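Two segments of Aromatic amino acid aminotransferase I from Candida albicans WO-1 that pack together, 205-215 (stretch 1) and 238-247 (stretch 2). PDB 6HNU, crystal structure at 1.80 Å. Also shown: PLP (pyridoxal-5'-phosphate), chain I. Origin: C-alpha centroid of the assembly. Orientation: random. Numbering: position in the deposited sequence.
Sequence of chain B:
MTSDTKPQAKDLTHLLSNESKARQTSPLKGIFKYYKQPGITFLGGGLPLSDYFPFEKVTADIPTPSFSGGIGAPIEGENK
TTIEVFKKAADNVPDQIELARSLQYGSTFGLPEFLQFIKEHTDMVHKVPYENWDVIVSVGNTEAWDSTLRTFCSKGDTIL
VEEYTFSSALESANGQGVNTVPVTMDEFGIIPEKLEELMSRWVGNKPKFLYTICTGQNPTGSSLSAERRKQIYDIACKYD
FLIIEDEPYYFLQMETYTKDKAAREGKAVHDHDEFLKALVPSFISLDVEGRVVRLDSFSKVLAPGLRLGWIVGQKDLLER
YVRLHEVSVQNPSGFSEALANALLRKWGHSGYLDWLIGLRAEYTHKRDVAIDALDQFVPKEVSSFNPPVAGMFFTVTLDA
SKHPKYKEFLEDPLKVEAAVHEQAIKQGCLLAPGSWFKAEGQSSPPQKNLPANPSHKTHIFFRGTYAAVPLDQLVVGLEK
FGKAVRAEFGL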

# COMPACT_ATOMS: atom_id res chain seq x y z
N ASN B 205 -26.56 -14.83 -11.36
CA ASN B 205 -26.22 -13.40 -11.16
C ASN B 205 -25.16 -13.03 -12.21
O ASN B 205 -24.17 -13.75 -12.41
CB ASN B 205 -25.80 -13.08 -9.73
CG ASN B 205 -26.91 -13.27 -8.72
OD1 ASN B 205 -28.02 -12.78 -8.92
ND2 ASN B 205 -26.61 -13.93 -7.62
N LYS B 206 -25.38 -11.89 -12.83
CA LYS B 206 -24.50 -11.37 -13.89
C LYS B 206 -23.12 -11.09 -13.32
O LYS B 206 -22.93 -10.90 -12.12
CB LYS B 206 -25.13 -10.12 -14.51
CG LYS B 206 -25.40 -8.98 -13.55
CD LYS B 206 -26.01 -7.77 -14.23
CE LYS B 206 -27.07 -8.14 -15.24
NZ LYS B 206 -27.90 -6.97 -15.61
N PRO B 207 -22.09 -11.07 -14.17
CA PRO B 207 -20.75 -10.74 -13.72
C PRO B 207 -20.74 -9.26 -13.31
O PRO B 207 -21.42 -8.49 -13.92
CB PRO B 207 -19.83 -10.97 -14.93
CG PRO B 207 -20.70 -11.56 -16.00
CD PRO B 207 -22.15 -11.29 -15.62
N LYS B 208 -19.93 -8.91 -12.30
CA LYS B 208 -19.83 -7.51 -11.82
C LYS B 208 -19.10 -6.65 -12.83
O LYS B 208 -19.46 -5.48 -12.99
CB LYS B 208 -19.14 -7.48 -10.46
CG LYS B 208 -19.78 -8.39 -9.44
CD LYS B 208 -21.27 -8.18 -9.21
CE LYS B 208 -21.64 -6.76 -8.81
NZ LYS B 208 -21.23 -6.48 -7.41
N PHE B 209 -18.11 -7.20 -13.51
CA PHE B 209 -17.33 -6.41 -14.48
C PHE B 209 -16.49 -7.32 -15.38
O PHE B 209 -16.30 -8.55 -15.12
CB PHE B 209 -16.48 -5.38 -13.72
CG PHE B 209 -15.45 -5.91 -12.76
CD1 PHE B 209 -14.28 -6.53 -13.20
CD2 PHE B 209 -15.58 -5.68 -11.41
CE1 PHE B 209 -13.34 -6.99 -12.31
CE2 PHE B 209 -14.60 -6.10 -10.51
CZ PHE B 209 -13.48 -6.75 -10.97
N LEU B 210 -15.91 -6.67 -16.37
CA LEU B 210 -14.86 -7.23 -17.25
C LEU B 210 -13.54 -6.56 -16.91
O LEU B 210 -13.51 -5.33 -16.80
CB LEU B 210 -15.24 -7.01 -18.72
CG LEU B 210 -14.08 -7.20 -19.70
CD1 LEU B 210 -13.67 -8.65 -19.82
CD2 LEU B 210 -14.44 -6.65 -21.07
N TYR B 211 -12.52 -7.38 -16.68
CA TYR B 211 -11.13 -6.96 -16.39
C TYR B 211 -10.37 -7.11 -17.70
O TYR B 211 -10.27 -8.23 -18.19
CB TYR B 211 -10.54 -7.82 -15.25
CG TYR B 211 -9.05 -7.66 -15.04
CD1 TYR B 211 -8.51 -6.49 -14.54
CD2 TYR B 211 -8.17 -8.68 -15.38
CE1 TYR B 211 -7.16 -6.31 -14.39
CE2 TYR B 211 -6.80 -8.53 -15.23
CZ TYR B 211 -6.29 -7.33 -14.75
OH TYR B 211 -4.95 -7.19 -14.62
N THR B 212 -9.83 -6.02 -18.23
CA THR B 212 -9.13 -5.99 -19.52
C THR B 212 -7.81 -5.24 -19.40
O THR B 212 -7.79 -4.08 -18.95
CB THR B 212 -10.05 -5.49 -20.65
OG1 THR B 212 -9.30 -5.49 -21.85
CG2 THR B 212 -10.60 -4.09 -20.45
N ILE B 213 -6.75 -5.85 -19.88
CA ILE B 213 -5.47 -5.13 -20.11
C ILE B 213 -5.47 -4.80 -21.60
O ILE B 213 -4.83 -5.52 -22.38
CB ILE B 213 -4.30 -6.01 -19.66
CG1 ILE B 213 -4.54 -6.61 -18.28
CG2 ILE B 213 -3.01 -5.22 -19.72
CD1 ILE B 213 -3.74 -7.86 -17.98
N CYS B 214 -6.18 -3.74 -22.00
CA CYS B 214 -6.65 -3.66 -23.38
C CYS B 214 -5.54 -3.13 -24.30
O CYS B 214 -5.67 -3.33 -25.49
CB CYS B 214 -7.95 -2.90 -23.47
SG CYS B 214 -7.97 -1.33 -22.59
N THR B 215 -4.51 -2.48 -23.76
CA THR B 215 -3.36 -1.94 -24.52
C THR B 215 -2.07 -2.69 -24.16
O THR B 215 -1.60 -2.57 -23.01
CB THR B 215 -3.20 -0.43 -24.32
OG1 THR B 215 -4.49 0.17 -24.46
CG2 THR B 215 -2.24 0.18 -25.32
N1 PLP I . -1.33 -4.82 -14.15
C2 PLP I . -0.83 -5.53 -15.16
C2A PLP I . -1.76 -6.14 -16.14
C3 PLP I . 0.55 -5.70 -15.31
O3 PLP I . 1.00 -6.49 -16.33
C4 PLP I . 1.41 -5.13 -14.35
C4A PLP I . 2.86 -5.32 -14.47
C5 PLP I . 0.87 -4.36 -13.32
C6 PLP I . -0.50 -4.26 -13.25
C5A PLP I . 1.73 -3.78 -12.22
O4P PLP I . 1.38 -2.39 -11.97
P PLP I . 1.98 -1.54 -10.82
O1P PLP I . 1.39 -0.18 -11.14
O2P PLP I . 3.52 -1.62 -10.97
O3P PLP I . 1.50 -2.14 -9.50
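Stretch 2, residues 238-247: KYDFLIIEDE

Carboxylates of stretch 2 make the shortest polar contacts. Thr-215 OG1 donates to Glu-247 OE1 at 2.6 Å and Thr-215 N to Glu-247 OE2 at 3.0 Å, so one bent side chain (chi1 -82°, chi2 -72°) reads both backbone and hydroxyl. Tyr-211 OH donates to Asp-246 OD2 at 2.7 Å, and that same OD2 lies 2.8 Å from PLP N1, so the carboxylate that accepts from Tyr-211 OH also lies beside the cofactor.

Leading up to these residues runs a parallel strand pair, with Phe-209 to Thr-212 bridged in register to Leu-242 to Glu-245, crossing at -17°. Its ladder alternates: Leu-242 N to Lys-208 O (3.1 Å), Leu-210 N to Leu-242 O (2.9 Å), Ile-244 N to Leu-210 O (2.8 Å), Thr-212 N to Ile-244 O (3.0 Å), Asp-246 N to Thr-212 O (3.0 Å). Before it, Asp-240 leaves the helix with positive phi (57/64), and Lys-206 NZ donates to Tyr-239 O at 3.0 Å; a water joins Pro-207 O to Asp-240 O.

Packing follows the alternation. Phe-209, Tyr-211, Leu-242 and Ile-244 share one face, where Ile-244 CG1 sits 3.6 Å from the Phe-209 ring centroid, over the ring face. On the other, Thr-212 CG2 meets Ile-243 CG2 at 3.9 Å.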

# COMPACT_ATOMS: atom_id res chain seq x y z
N LYS B 238 -25.26 -2.78 -22.27
CA LYS B 238 -26.49 -3.58 -22.56
C LYS B 238 -26.71 -4.54 -21.40
O LYS B 238 -27.87 -4.72 -21.00
CB LYS B 238 -26.35 -4.29 -23.92
CG LYS B 238 -27.41 -5.34 -24.26
CD LYS B 238 -27.18 -6.02 -25.60
CE LYS B 238 -28.27 -6.99 -26.00
NZ LYS B 238 -27.96 -7.68 -27.28
N TYR B 239 -25.65 -5.12 -20.85
CA TYR B 239 -25.84 -6.11 -19.77
C TYR B 239 -25.54 -5.48 -18.40
O TYR B 239 -25.65 -6.17 -17.42
CB TYR B 239 -25.01 -7.35 -20.06
CG TYR B 239 -25.49 -8.06 -21.28
CD1 TYR B 239 -26.64 -8.85 -21.22
CD2 TYR B 239 -24.87 -7.87 -22.51
CE1 TYR B 239 -27.10 -9.51 -22.34
CE2 TYR B 239 -25.34 -8.50 -23.65
CZ TYR B 239 -26.45 -9.34 -23.56
OH TYR B 239 -26.93 -9.97 -24.67
N ASP B 240 -25.18 -4.19 -18.37
CA ASP B 240 -24.95 -3.44 -17.10
C ASP B 240 -23.89 -4.10 -16.22
O ASP B 240 -24.17 -4.43 -15.07
CB ASP B 240 -26.27 -3.24 -16.35
CG ASP B 240 -26.13 -2.28 -15.19
OD1 ASP B 240 -25.22 -1.42 -15.24
OD2 ASP B 240 -26.90 -2.45 -14.21
N PHE B 241 -22.64 -4.16 -16.70
CA PHE B 241 -21.47 -4.52 -15.88
C PHE B 241 -20.43 -3.42 -16.12
O PHE B 241 -20.55 -2.68 -17.13
CB PHE B 241 -20.98 -5.96 -16.13
CG PHE B 241 -20.58 -6.29 -17.55
CD1 PHE B 241 -19.35 -5.90 -18.07
CD2 PHE B 241 -21.42 -7.02 -18.37
CE1 PHE B 241 -19.03 -6.17 -19.39
CE2 PHE B 241 -21.08 -7.34 -19.67
CZ PHE B 241 -19.87 -6.92 -20.17
N LEU B 242 -19.48 -3.28 -15.20
CA LEU B 242 -18.39 -2.27 -15.35
C LEU B 242 -17.28 -2.80 -16.24
O LEU B 242 -17.14 -4.02 -16.45
CB LEU B 242 -17.81 -1.91 -13.97
CG LEU B 242 -18.82 -1.51 -12.91
CD1 LEU B 242 -18.20 -1.53 -11.54
CD2 LEU B 242 -19.42 -0.17 -13.20
N ILE B 243 -16.42 -1.91 -16.70
CA ILE B 243 -15.18 -2.33 -17.37
C ILE B 243 -14.04 -1.79 -16.53
O ILE B 243 -14.02 -0.56 -16.27
CB ILE B 243 -15.10 -1.86 -18.84
CG1 ILE B 243 -16.14 -2.53 -19.73
CG2 ILE B 243 -13.69 -2.02 -19.39
CD1 ILE B 243 -16.30 -1.87 -21.08
N ILE B 244 -13.13 -2.68 -16.14
CA ILE B 244 -11.93 -2.28 -15.39
C ILE B 244 -10.80 -2.41 -16.40
O ILE B 244 -10.48 -3.54 -16.77
CB ILE B 244 -11.73 -3.16 -14.14
CG1 ILE B 244 -12.98 -3.33 -13.27
CG2 ILE B 244 -10.52 -2.67 -13.36
CD1 ILE B 244 -13.64 -2.05 -12.74
N GLU B 245 -10.23 -1.27 -16.77
CA GLU B 245 -9.16 -1.20 -17.77
C GLU B 245 -7.88 -0.97 -16.96
O GLU B 245 -7.63 0.12 -16.42
CB GLU B 245 -9.42 -0.26 -18.97
CG GLU B 245 -9.47 1.24 -18.69
CD GLU B 245 -9.64 2.14 -19.91
OE1 GLU B 245 -9.44 1.64 -21.06
OE2 GLU B 245 -9.85 3.40 -19.72
N ASP B 246 -7.11 -2.03 -16.86
CA ASP B 246 -5.83 -2.05 -16.15
C ASP B 246 -4.77 -1.74 -17.19
O ASP B 246 -4.42 -2.60 -18.00
CB ASP B 246 -5.65 -3.38 -15.42
CG ASP B 246 -4.34 -3.53 -14.72
OD1 ASP B 246 -3.56 -2.50 -14.61
OD2 ASP B 246 -4.09 -4.67 -14.27
N GLU B 247 -4.28 -0.50 -17.18
CA GLU B 247 -3.64 0.08 -18.37
C GLU B 247 -2.26 0.61 -18.02
O GLU B 247 -1.92 1.73 -18.43
CB GLU B 247 -4.62 1.11 -18.91
CG GLU B 247 -5.70 0.48 -19.75
CD GLU B 247 -5.12 0.01 -21.08
OE1 GLU B 247 -5.24 0.77 -22.07
OE2 GLU B 247 -4.56 -1.12 -21.14
O HOH W 1 -27.96 -4.73 -13.52
O HOH W 2 -23.31 -6.50 -13.28
O HOH W 3 -1.95 -1.48 -20.61